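Local coordinates for protein N-alpha-acetyltransferase 38, NatC auxiliary subunit (Saccharomyces cerevisiae, PDB 6YGA) that serves as the small auxiliary subunit of the ribosome-associated NatC complex, which acetylates the N-termini of nascent proteins that begin with methionine and a hydrophobic or amphipathic residue, at residues 16-19 with 23-26; 40-45 with 51-56. All blocks are in the same frame, centred on the assembly; numbering follows the deposited sequence.

Contact 1: residues 16-19 with 23-26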
loop_
_atom_site.group_PDB
_atom_site.type_symbol
_atom_site.label_atom_id
_atom_site.label_comp_id
_atom_site.label_asym_id
_atom_site.label_seq_id
_atom_site.Cartn_x
_atom_site.Cartn_y
_atom_site.Cartn_z
ATOM N N VAL C 16 27.687 28.388 -6.467
ATOM C CA VAL C 16 28.632 27.361 -6.043
ATOM C C VAL C 16 29.046 26.578 -7.282
ATOM O O VAL C 16 28.290 25.730 -7.771
ATOM C CB VAL C 16 28.045 26.433 -4.974
ATOM C CG1 VAL C 16 29.046 25.347 -4.604
ATOM C CG2 VAL C 16 27.645 27.231 -3.744
ATOM N N SER C 17 30.240 26.860 -7.795
ATOM C CA SER C 17 30.803 26.073 -8.882
ATOM C C SER C 17 31.354 24.768 -8.322
ATOM O O SER C 17 32.067 24.769 -7.315
ATOM C CB SER C 17 31.906 26.852 -9.597
ATOM O OG SER C 17 32.490 26.073 -10.627
ATOM N N LEU C 18 31.017 23.657 -8.968
ATOM C CA LEU C 18 31.458 22.350 -8.507
ATOM C C LEU C 18 32.789 21.993 -9.165
ATOM O O LEU C 18 33.397 22.801 -9.872
ATOM C CB LEU C 18 30.385 21.301 -8.784
ATOM C CG LEU C 18 29.054 21.496 -8.057
ATOM C CD1 LEU C 18 28.174 20.267 -8.220
ATOM C CD2 LEU C 18 29.286 21.809 -6.587
ATOM N N THR C 19 33.257 20.763 -8.933
ATOM C CA THR C 19 34.534 20.338 -9.496
ATOM C C THR C 19 34.484 20.268 -11.015
ATOM O O THR C 19 35.485 20.548 -11.683
ATOM C CB THR C 19 34.942 18.983 -8.917
ATOM O OG1 THR C 19 33.908 18.020 -9.166
ATOM C CG2 THR C 19 35.179 19.093 -7.417
ATOM N N ILE C 23 27.643 24.221 -12.406
ATOM C CA ILE C 23 27.534 25.273 -11.402
ATOM C C ILE C 23 26.150 25.193 -10.770
ATOM O O ILE C 23 25.157 24.938 -11.462
ATOM C CB ILE C 23 27.788 26.668 -12.016
ATOM C CG1 ILE C 23 29.291 26.918 -12.163
ATOM C CG2 ILE C 23 27.120 27.774 -11.198
ATOM C CD1 ILE C 23 29.649 28.344 -12.521
ATOM N N LEU C 24 26.085 25.400 -9.456
ATOM C CA LEU C 24 24.836 25.346 -8.707
ATOM C C LEU C 24 24.480 26.729 -8.179
ATOM O O LEU C 24 25.324 27.412 -7.588
ATOM C CB LEU C 24 24.935 24.352 -7.545
ATOM C CG LEU C 24 25.282 22.911 -7.920
ATOM C CD1 LEU C 24 25.289 22.026 -6.687
ATOM C CD2 LEU C 24 24.304 22.387 -8.954
ATOM N N VAL C 25 23.230 27.135 -8.390
ATOM C CA VAL C 25 22.689 28.387 -7.871
ATOM C C VAL C 25 21.515 28.032 -6.972
ATOM O O VAL C 25 20.545 27.414 -7.429
ATOM C CB VAL C 25 22.251 29.333 -9.001
ATOM C CG1 VAL C 25 21.781 30.663 -8.434
ATOM C CG2 VAL C 25 23.383 29.539 -9.994
ATOM N N GLY C 26 21.600 28.415 -5.700
ATOM C CA GLY C 26 20.565 28.054 -4.750
ATOM C C GLY C 26 20.610 28.906 -3.504
ATOM O O GLY C 26 21.593 29.604 -3.233
#

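Contact 2: residues 40-45 with 51-56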
loop_
_atom_site.group_PDB
_atom_site.type_symbol
_atom_site.label_atom_id
_atom_site.label_comp_id
_atom_site.label_asym_id
_atom_site.label_seq_id
_atom_site.Cartn_x
_atom_site.Cartn_y
_atom_site.Cartn_z
ATOM N N ASP C 40 18.668 25.035 -1.241
ATOM C CA ASP C 40 17.303 24.830 -1.700
ATOM C C ASP C 40 17.078 25.586 -3.002
ATOM O O ASP C 40 17.753 26.577 -3.294
ATOM C CB ASP C 40 16.287 25.295 -0.650
ATOM C CG ASP C 40 14.936 24.608 -0.792
ATOM O OD1 ASP C 40 14.777 23.779 -1.714
ATOM O OD2 ASP C 40 14.034 24.891 0.025
ATOM N N HIS C 41 16.102 25.105 -3.776
ATOM C CA HIS C 41 15.753 25.683 -5.074
ATOM C C HIS C 41 16.974 25.741 -5.992
ATOM O O HIS C 41 17.210 26.731 -6.687
ATOM C CB HIS C 41 15.116 27.066 -4.909
ATOM C CG HIS C 41 14.039 27.112 -3.867
ATOM N ND1 HIS C 41 12.868 26.392 -3.974
ATOM C CD2 HIS C 41 13.954 27.792 -2.699
ATOM C CE1 HIS C 41 12.111 26.624 -2.916
ATOM N NE2 HIS C 41 12.747 27.471 -2.127
ATOM N N VAL C 42 17.756 24.661 -5.994
ATOM C CA VAL C 42 19.024 24.643 -6.713
ATOM C C VAL C 42 18.774 24.611 -8.213
ATOM O O VAL C 42 17.939 23.841 -8.706
ATOM C CB VAL C 42 19.876 23.443 -6.270
ATOM C CG1 VAL C 42 21.032 23.216 -7.234
ATOM C CG2 VAL C 42 20.401 23.665 -4.871
ATOM N N GLU C 43 19.494 25.456 -8.944
ATOM C CA GLU C 43 19.536 25.415 -10.399
ATOM C C GLU C 43 20.918 24.944 -10.828
ATOM O O GLU C 43 21.925 25.557 -10.458
ATOM C CB GLU C 43 19.227 26.782 -11.009
ATOM C CG GLU C 43 19.311 26.802 -12.526
ATOM C CD GLU C 43 19.073 28.182 -13.108
ATOM O OE1 GLU C 43 19.104 29.169 -12.343
ATOM O OE2 GLU C 43 18.854 28.281 -14.333
ATOM N N GLU C 44 20.962 23.863 -11.603
ATOM C CA GLU C 44 22.208 23.304 -12.112
ATOM C C GLU C 44 22.448 23.826 -13.523
ATOM O O GLU C 44 21.676 23.529 -14.440
ATOM C CB GLU C 44 22.168 21.777 -12.113
ATOM C CG GLU C 44 23.522 21.130 -12.384
ATOM C CD GLU C 44 23.403 19.764 -13.032
ATOM O OE1 GLU C 44 22.525 19.591 -13.904
ATOM O OE2 GLU C 44 24.186 18.863 -12.670
ATOM N N ARG C 45 23.517 24.595 -13.693
ATOM C CA ARG C 45 23.883 25.177 -14.977
ATOM C C ARG C 45 25.117 24.466 -15.520
ATOM O O ARG C 45 26.160 24.436 -14.858
ATOM C CB ARG C 45 24.152 26.676 -14.838
ATOM C CG ARG C 45 22.930 27.506 -14.476
ATOM C CD ARG C 45 23.302 28.973 -14.347
ATOM N NE ARG C 45 22.187 29.792 -13.882
ATOM C CZ ARG C 45 22.302 31.065 -13.519
ATOM N NH1 ARG C 45 23.486 31.662 -13.565
ATOM N NH2 ARG C 45 21.239 31.742 -13.105
ATOM N N ARG C 51 18.695 23.381 -15.421
ATOM C CA ARG C 51 17.645 22.526 -14.884
ATOM C C ARG C 51 17.559 22.713 -13.376
ATOM O O ARG C 51 18.527 23.113 -12.723
ATOM C CB ARG C 51 17.887 21.051 -15.227
ATOM C CG ARG C 51 19.096 20.430 -14.545
ATOM C CD ARG C 51 19.092 18.920 -14.728
ATOM N NE ARG C 51 20.062 18.246 -13.869
ATOM C CZ ARG C 51 19.958 16.976 -13.485
ATOM N NH1 ARG C 51 18.922 16.246 -13.878
ATOM N NH2 ARG C 51 20.884 16.435 -12.705
HETATM N N MSE C 52 16.380 22.410 -12.836
HETATM C CA MSE C 52 16.126 22.506 -11.400
HETATM C C MSE C 52 16.354 21.161 -10.716
HETATM O O MSE C 52 16.051 20.112 -11.285
HETATM C CB MSE C 52 14.698 22.990 -11.135
HETATM C CG MSE C 52 14.378 24.361 -11.707
HETATM SE SE MSE C 52 15.627 25.737 -11.119
HETATM C CE MSE C 52 14.468 27.295 -11.310
HETATM N N MSE C 53 16.884 21.190 -9.496
HETATM C CA MSE C 53 17.197 19.957 -8.778
HETATM C C MSE C 53 16.685 19.958 -7.336
HETATM O O MSE C 53 16.833 18.968 -6.620
HETATM C CB MSE C 53 18.709 19.706 -8.791
HETATM C CG MSE C 53 19.306 19.589 -10.187
HETATM SE SE MSE C 53 21.017 18.656 -10.205
HETATM C CE MSE C 53 21.938 19.689 -8.835
ATOM N N GLY C 54 16.092 21.069 -6.912
ATOM C CA GLY C 54 15.445 21.108 -5.607
ATOM C C GLY C 54 16.441 21.272 -4.481
ATOM O O GLY C 54 17.324 22.132 -4.534
ATOM N N LEU C 55 16.295 20.449 -3.446
ATOM C CA LEU C 55 17.135 20.532 -2.259
ATOM C C LEU C 55 18.361 19.646 -2.447
ATOM O O LEU C 55 18.231 18.426 -2.592
ATOM C CB LEU C 55 16.357 20.108 -1.014
ATOM C CG LEU C 55 17.057 20.309 0.331
ATOM C CD1 LEU C 55 17.136 21.788 0.689
ATOM C CD2 LEU C 55 16.359 19.522 1.431
ATOM N N VAL C 56 19.545 20.259 -2.440
ATOM C CA VAL C 56 20.804 19.558 -2.665
ATOM C C VAL C 56 21.782 19.918 -1.555
ATOM O O VAL C 56 21.837 21.071 -1.110
ATOM C CB VAL C 56 21.411 19.905 -4.044
ATOM C CG1 VAL C 56 22.514 18.920 -4.404
ATOM C CG2 VAL C 56 20.339 19.935 -5.124
#

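Contact 1: residues 16-19 with 23-26
Leu24 meets residues 16-19 twice: its backbone pairs with Val16 and its side chain leans on Leu18. Val16 N donates to Leu24 O at 2.8 Å, the N-H meeting the carbonyl nearly end-on (C=O...N angle 164°). The return bond, Leu24 N to Val16 O, is equally short, but here the donor sits above the carbonyl plane. The two bonds make Val16 and Leu24 an antiparallel hydrogen-bonded pair. With CG beside its own backbone N (chi1 -58°), Leu24 carries its CD1 methyl to Leu18, whose CD1 touches it at 3.7 Å; the two branched ends cross obliquely. Val57 of the N-alpha-acetyltransferase 35 chain packs on both leucines, so the partner subunit covers this part of the face. On the other face Ile23 lies across from Ser17 in a non-hydrogen-bonded pair. Its CG1 rests against Ser17 OG at 3.6 Å and against Ser17 CB at 3.7 Å, a van der Waals contact with the serine arm. Ser17 OG itself makes a weak bond back to Leu18 O. Strand 63-69 flanks the far edge of 16-18, where Ser17 pairs with Lys64, and strand 42-46 lies along the other side of 23-26. Residues 16-18 and 23-26 thus form an antiparallel beta hairpin within the strongly curved sheet of the Sm/LSM fold.

Contact 2: residues 40-45 with 51-56
Glu44 and Arg51 face each other in the antiparallel beta hairpin of strands 42-46 and 49-54 of the Sm-like fold, their side chains side by side. Arg51 NE bonds Glu44 OE1 at 2.8 Å in a salt bridge, approaching from above the carboxylate plane; the two flat groups are turned 34° apart. Selenomethionine Met53 lies obliquely across the same glutamate, its SE 3.8 Å from Glu44 CB. Bent at chi3 (-52°), it also brings CE to Val42 CG1. Val42 CB in turn meets Val56 CG2 at 3.7 Å, the two valines crossing at about a right angle. Beneath these side chains Glu44 N donates to Arg51 O, and Met53 N to Val42 O. On the opposite face Met52, also selenomethionine, rests its SE on Glu43 CB, while Glu43 OE2 bonds Ser50 OG. The ion pair has further partners: Glu44 OE2 forms a salt bridge with Arg22 and a hydrogen bond with Ser65 of the N-alpha-acetyltransferase 35 chain, and Arg51 NH2 hydrogen-bonds Ser64 and Ser65 of that chain. Just before the chain turns its corner at Leu55, Gly54 has a positive phi (79°), and Val42 N donates to Gly54 O at 3.0 Å, in the carbonyl plane and on a lone pair.

Overall arrangement
Contacts 1 and 2 are successive hairpins of one curved antiparallel sheet, joined where strand 23-32 lies beside strand 42-46. Probable backbone hydrogen bonds run from Glu43 N to Val25 O and from Arg45 N to Ile23 O, while Leu24 CD2 packs on both Met53 and Glu44. Contact 1 is largely buried near the centre of the chain and relies on backbone bonds and aliphatic packing. Contact 2 lies farther out, is partly buried, covers more than twice the surface and adds charged groups to the apolar ones. Both meet N-alpha-acetyltransferase 35: contact 1 chiefly by apolar packing, contact 2 also through polar bonds and through Val56, where the sheet continues into that chain.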